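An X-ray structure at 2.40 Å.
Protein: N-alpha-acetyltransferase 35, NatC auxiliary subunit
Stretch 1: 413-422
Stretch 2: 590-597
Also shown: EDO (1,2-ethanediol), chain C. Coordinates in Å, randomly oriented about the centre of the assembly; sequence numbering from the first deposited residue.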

# COMPACT_ATOMS: atom_id res chain seq x y z
N PHE B 413 -0.78 12.39 -3.45
CA PHE B 413 -1.29 13.67 -3.90
C PHE B 413 -1.77 14.54 -2.75
O PHE B 413 -1.82 15.77 -2.90
CB PHE B 413 -2.41 13.47 -4.92
CG PHE B 413 -1.93 12.98 -6.26
CD1 PHE B 413 -1.22 13.82 -7.11
CD2 PHE B 413 -2.19 11.69 -6.68
CE1 PHE B 413 -0.78 13.37 -8.34
CE2 PHE B 413 -1.76 11.24 -7.91
CZ PHE B 413 -1.05 12.08 -8.74
N ASN B 414 -2.13 13.94 -1.61
CA ASN B 414 -2.49 14.72 -0.43
C ASN B 414 -1.40 15.72 -0.07
O ASN B 414 -1.68 16.90 0.18
CB ASN B 414 -2.77 13.78 0.75
CG ASN B 414 -4.21 13.33 0.81
OD1 ASN B 414 -5.13 14.15 0.72
ND2 ASN B 414 -4.42 12.03 0.97
N ARG B 415 -0.15 15.27 -0.06
CA ARG B 415 0.96 16.17 0.21
C ARG B 415 1.17 17.17 -0.93
O ARG B 415 1.44 18.35 -0.69
CB ARG B 415 2.23 15.36 0.46
CG ARG B 415 3.53 16.14 0.31
CD ARG B 415 4.74 15.26 0.60
NE ARG B 415 5.99 15.95 0.31
CZ ARG B 415 6.60 16.79 1.14
NH1 ARG B 415 6.07 17.04 2.33
NH2 ARG B 415 7.73 17.38 0.78
N GLN B 416 1.04 16.71 -2.18
CA GLN B 416 1.39 17.57 -3.31
C GLN B 416 0.46 18.77 -3.43
O GLN B 416 0.91 19.88 -3.72
CB GLN B 416 1.37 16.77 -4.62
CG GLN B 416 2.46 15.73 -4.77
CD GLN B 416 2.41 15.06 -6.13
OE1 GLN B 416 2.05 15.68 -7.13
NE2 GLN B 416 2.77 13.78 -6.18
N LEU B 417 -0.85 18.56 -3.25
CA LEU B 417 -1.82 19.59 -3.60
C LEU B 417 -1.58 20.88 -2.82
O LEU B 417 -1.64 21.98 -3.38
CB LEU B 417 -3.24 19.09 -3.37
CG LEU B 417 -3.70 17.90 -4.22
CD1 LEU B 417 -5.20 17.71 -4.10
CD2 LEU B 417 -3.28 18.05 -5.67
N ILE B 418 -1.30 20.77 -1.52
CA ILE B 418 -1.09 21.98 -0.74
C ILE B 418 0.30 22.56 -0.99
O ILE B 418 0.50 23.76 -0.85
CB ILE B 418 -1.34 21.71 0.76
CG1 ILE B 418 -1.67 23.01 1.48
CG2 ILE B 418 -0.13 21.04 1.40
CD1 ILE B 418 -2.86 23.74 0.87
N LEU B 419 1.27 21.72 -1.40
CA LEU B 419 2.60 22.24 -1.69
C LEU B 419 2.66 22.90 -3.06
O LEU B 419 3.33 23.92 -3.24
CB LEU B 419 3.63 21.11 -1.59
CG LEU B 419 4.40 20.98 -0.27
CD1 LEU B 419 3.45 20.72 0.89
CD2 LEU B 419 5.44 19.89 -0.36
N TRP B 420 1.95 22.33 -4.05
CA TRP B 420 1.81 23.01 -5.33
C TRP B 420 1.10 24.35 -5.16
O TRP B 420 1.50 25.35 -5.78
CB TRP B 420 1.03 22.14 -6.32
CG TRP B 420 1.79 20.98 -6.88
CD1 TRP B 420 1.46 19.66 -6.78
CD2 TRP B 420 3.00 21.04 -7.64
NE1 TRP B 420 2.40 18.89 -7.43
CE2 TRP B 420 3.35 19.71 -7.97
CE3 TRP B 420 3.83 22.08 -8.08
CZ2 TRP B 420 4.49 19.40 -8.71
CZ3 TRP B 420 4.96 21.76 -8.82
CH2 TRP B 420 5.28 20.44 -9.12
N ASP B 421 0.05 24.39 -4.33
CA ASP B 421 -0.69 25.63 -4.12
C ASP B 421 0.20 26.70 -3.49
O ASP B 421 0.25 27.84 -3.96
CB ASP B 421 -1.91 25.37 -3.24
CG ASP B 421 -2.87 26.55 -3.19
OD1 ASP B 421 -3.50 26.86 -4.23
OD2 ASP B 421 -3.00 27.17 -2.12
N SER B 422 0.91 26.33 -2.42
CA SER B 422 1.82 27.28 -1.77
C SER B 422 2.90 27.74 -2.73
O SER B 422 3.28 28.92 -2.73
CB SER B 422 2.44 26.63 -0.53
OG SER B 422 3.31 27.52 0.14
N LYS B 590 -12.46 17.95 2.20
CA LYS B 590 -11.39 18.53 3.01
C LYS B 590 -10.05 18.66 2.28
O LYS B 590 -9.39 19.69 2.47
CB LYS B 590 -11.23 17.69 4.30
CG LYS B 590 -10.21 18.22 5.30
CD LYS B 590 -10.21 17.35 6.55
CE LYS B 590 -9.31 17.90 7.64
NZ LYS B 590 -7.87 17.83 7.27
N PRO B 591 -9.60 17.70 1.45
CA PRO B 591 -8.31 17.90 0.77
C PRO B 591 -8.24 19.13 -0.11
O PRO B 591 -7.14 19.64 -0.36
CB PRO B 591 -8.15 16.62 -0.05
CG PRO B 591 -8.93 15.61 0.67
CD PRO B 591 -10.12 16.34 1.22
N PHE B 592 -9.36 19.62 -0.62
CA PHE B 592 -9.37 20.77 -1.51
C PHE B 592 -9.74 22.06 -0.79
O PHE B 592 -9.92 23.09 -1.44
CB PHE B 592 -10.33 20.52 -2.68
CG PHE B 592 -10.32 19.10 -3.18
CD1 PHE B 592 -9.36 18.67 -4.08
CD2 PHE B 592 -11.29 18.20 -2.76
CE1 PHE B 592 -9.37 17.36 -4.55
CE2 PHE B 592 -11.30 16.89 -3.22
CZ PHE B 592 -10.34 16.47 -4.11
N ASN B 593 -9.84 22.03 0.54
CA ASN B 593 -10.44 23.15 1.26
C ASN B 593 -9.51 24.35 1.32
O ASN B 593 -9.97 25.49 1.34
CB ASN B 593 -10.84 22.70 2.66
CG ASN B 593 -11.73 23.69 3.35
OD1 ASN B 593 -12.47 24.44 2.71
ND2 ASN B 593 -11.67 23.71 4.68
N SER B 594 -8.20 24.12 1.35
CA SER B 594 -7.23 25.19 1.49
C SER B 594 -6.71 25.72 0.16
O SER B 594 -5.84 26.60 0.15
CB SER B 594 -6.05 24.72 2.35
OG SER B 594 -6.51 24.34 3.64
N ILE B 595 -7.21 25.21 -0.96
CA ILE B 595 -6.76 25.65 -2.28
C ILE B 595 -7.61 26.84 -2.71
O ILE B 595 -8.84 26.76 -2.74
CB ILE B 595 -6.84 24.51 -3.30
CG1 ILE B 595 -5.86 23.39 -2.91
CG2 ILE B 595 -6.54 25.02 -4.70
CD1 ILE B 595 -5.88 22.19 -3.83
N GLY B 596 -6.95 27.95 -3.03
CA GLY B 596 -7.65 29.18 -3.35
C GLY B 596 -8.20 29.23 -4.76
O GLY B 596 -9.33 29.68 -4.97
N VAL B 597 -7.42 28.78 -5.74
CA VAL B 597 -7.80 28.84 -7.15
C VAL B 597 -7.59 27.47 -7.78
O VAL B 597 -6.46 26.97 -7.79
CB VAL B 597 -7.02 29.91 -7.92
CG1 VAL B 597 -7.45 29.92 -9.37
CG2 VAL B 597 -7.25 31.28 -7.29
C1 EDO C . -7.60 13.97 4.31
O1 EDO C . -7.46 13.38 3.02
C2 EDO C . -8.04 15.43 4.19
O2 EDO C . -7.04 16.18 3.50

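What holds the helix of 413-422 against the segment 590-597? No hydrogen bond crosses between them, so the contact rests on packing, and it buries 330 Å² with both sides summed. Leu417, Ile595 and Asp421 cover the most surface. On the helix, the touching residues Asn414, Leu417, Ile418 and Asp421 follow a spacing of three, one and three, which brings them to one side.

How does Leu417 serve two partners? Its CA-to-CB bond points toward the other stretch, and the side chain touches two apolar groups. Leu417 CB is 4.1 Å from Ile595 CD1, while Leu417 CD1 reaches to 4.2 Å from Phe592 CE1, approaching that ring obliquely. Phe592 starts from a CA-to-CB bond directed away, yet the end of its side chain comes nearer and makes this contact.

Why does Ile595 meet both Leu417 and Asp421? The two helix residues are four apart, one turn along, and the backbone bond from Asp421 N to Leu417 O, 3.1 Å, joins them. The side chain of Ile595 spans that turn: CD1 lies by Leu417, and Ile595 CG2 sits 3.6 Å from Asp421 OD1. Ile595 also closes a type I beta turn that begins at Phe592, although the bond from Ile595 N to Phe592 O is weak at 3.5 Å.

Does the carboxylate of Asp421 bond to the loop backbone? It comes close without doing so: Asp421 OD1 is 3.8 Å from Gly596 N, and OD1 is hydrogen-bonded elsewhere in the structure.

What borders this packing? Ile418 CD1 rests 3.7 Å from Ser594 CB, and Asn414 OD1 lies 4.0 Å from Pro591 CB. An ethanediol, probably from the crystallisation liquor, gives Asn414 a weak hydrogen bond, EDO O1 to Asn414 OD1 at 3.4 Å.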